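Local structure of Nrps/pks (4OPE) at residues G110-R113 with A114-S117. The protein is the seventh ketosynthase domain of an AT-less type I polyketide synthase, probably condensing acyl units to extend the chain in oxazolomycin biosynthesis. Sequence-based numbering, arbitrary orientation.
Sequences GTSR and AALS
The flat peptide group of S112 meets L116 at its oxygen: the L116 N-H arrives nearly along the C=O axis, with L116 N 3.0 Å from S112 O. Another flat group, the carbonyl of A114, is gripped twice from one face, by S117 N and by S117 OG, the hydroxyl lying 3.0 Å from A114 O and tilted 23° out of the carbonyl plane. The guanidinium of R113 takes its partners outside this turn: it makes a cation-pi contact with F162, gives NH1 to the F162 carbonyl and pairs NH2 with E492 in a salt bridge. S112 does the capping. With OG swung between its own backbone N and carbonyl carbon (chi1 56°), it accepts the A115 N-H, S112 OG to A115 N 3.0 Å and fairly straight at 157°. Replacing S112 with an alanine would probably leave that first-turn N-H without its side-chain acceptor and make the start of the helix less well defined. Beside the cap, T111 OG1 sits against A115 CB at 3.3 Å, while T111 CG2 faces L116 CD1 at 4.0 Å, the two side chains crossing at about a right angle. Both T111 and L116 are buried and rest on L106 of helix 93-108. L116 N also leans weakly toward R113 O at 3.2 Å, a three-residue bond of the 3-10 kind that shares this N-H with S112 O. Upstream, G110 ends helix 93-108 in a Schellman motif, and just two residues on comes S112: a helix-to-helix corner in the thiolase-like ketosynthase fold, with the second helix opened by a classic serine N-cap.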
loop_
_atom_site.group_PDB
_atom_site.type_symbol
_atom_site.label_atom_id
_atom_site.label_comp_id
_atom_site.label_asym_id
_atom_site.label_seq_id
_atom_site.Cartn_x
_atom_site.Cartn_y
_atom_site.Cartn_z
ATOM N N GLY A 110 -12.188 22.491 8.270
ATOM C CA GLY A 110 -12.822 23.683 7.697
ATOM C C GLY A 110 -12.742 23.879 6.163
ATOM O O GLY A 110 -12.580 24.976 5.647
ATOM N N THR A 111 -12.955 22.806 5.435
ATOM C CA THR A 111 -12.822 22.849 4.017
ATOM C C THR A 111 -13.868 21.950 3.373
ATOM O O THR A 111 -14.793 21.526 4.047
ATOM C CB THR A 111 -11.393 22.453 3.591
ATOM O OG1 THR A 111 -11.179 22.869 2.241
ATOM C CG2 THR A 111 -11.189 20.971 3.679
ATOM N N SER A 112 -13.692 21.677 2.082
ATOM C CA SER A 112 -14.672 20.971 1.274
ATOM C C SER A 112 -14.052 20.474 -0.028
ATOM O O SER A 112 -12.993 20.964 -0.446
ATOM C CB SER A 112 -15.800 21.945 0.899
ATOM O OG SER A 112 -15.249 23.089 0.247
ATOM N N ARG A 113 -14.725 19.513 -0.661
ATOM C CA ARG A 113 -14.388 19.092 -2.022
ATOM C C ARG A 113 -14.078 20.278 -2.908
ATOM O O ARG A 113 -13.010 20.343 -3.564
ATOM C CB ARG A 113 -15.562 18.377 -2.651
ATOM C CG ARG A 113 -15.786 17.033 -2.024
ATOM C CD ARG A 113 -16.811 16.149 -2.730
ATOM N NE ARG A 113 -18.171 16.616 -2.554
ATOM C CZ ARG A 113 -19.227 16.010 -3.064
ATOM N NH1 ARG A 113 -19.089 14.919 -3.772
ATOM N NH2 ARG A 113 -20.415 16.484 -2.834
ATOM N N ALA A 114 -15.029 21.214 -2.949
ATOM C CA ALA A 114 -14.908 22.396 -3.829
ATOM C C ALA A 114 -13.753 23.321 -3.465
ATOM O O ALA A 114 -13.077 23.801 -4.325
ATOM C CB ALA A 114 -16.215 23.173 -3.885
ATOM N N ALA A 115 -13.503 23.548 -2.202
ATOM C CA ALA A 115 -12.370 24.381 -1.816
ATOM C C ALA A 115 -11.058 23.729 -2.205
ATOM O O ALA A 115 -10.095 24.409 -2.516
ATOM C CB ALA A 115 -12.402 24.645 -0.306
ATOM N N LEU A 116 -11.033 22.404 -2.177
ATOM C CA LEU A 116 -9.829 21.628 -2.483
ATOM C C LEU A 116 -9.626 21.361 -3.937
ATOM O O LEU A 116 -8.573 20.851 -4.312
ATOM C CB LEU A 116 -9.844 20.264 -1.774
ATOM C CG LEU A 116 -9.503 20.372 -0.296
ATOM C CD1 LEU A 116 -9.746 19.055 0.435
ATOM C CD2 LEU A 116 -8.071 20.806 -0.164
ATOM N N SER A 117 -10.592 21.732 -4.765
ATOM C CA SER A 117 -10.566 21.353 -6.187
ATOM C C SER A 117 -9.571 22.100 -7.039
ATOM O O SER A 117 -9.435 21.799 -8.159
ATOM C CB SER A 117 -11.934 21.546 -6.822
ATOM O OG SER A 117 -12.112 22.918 -7.040
#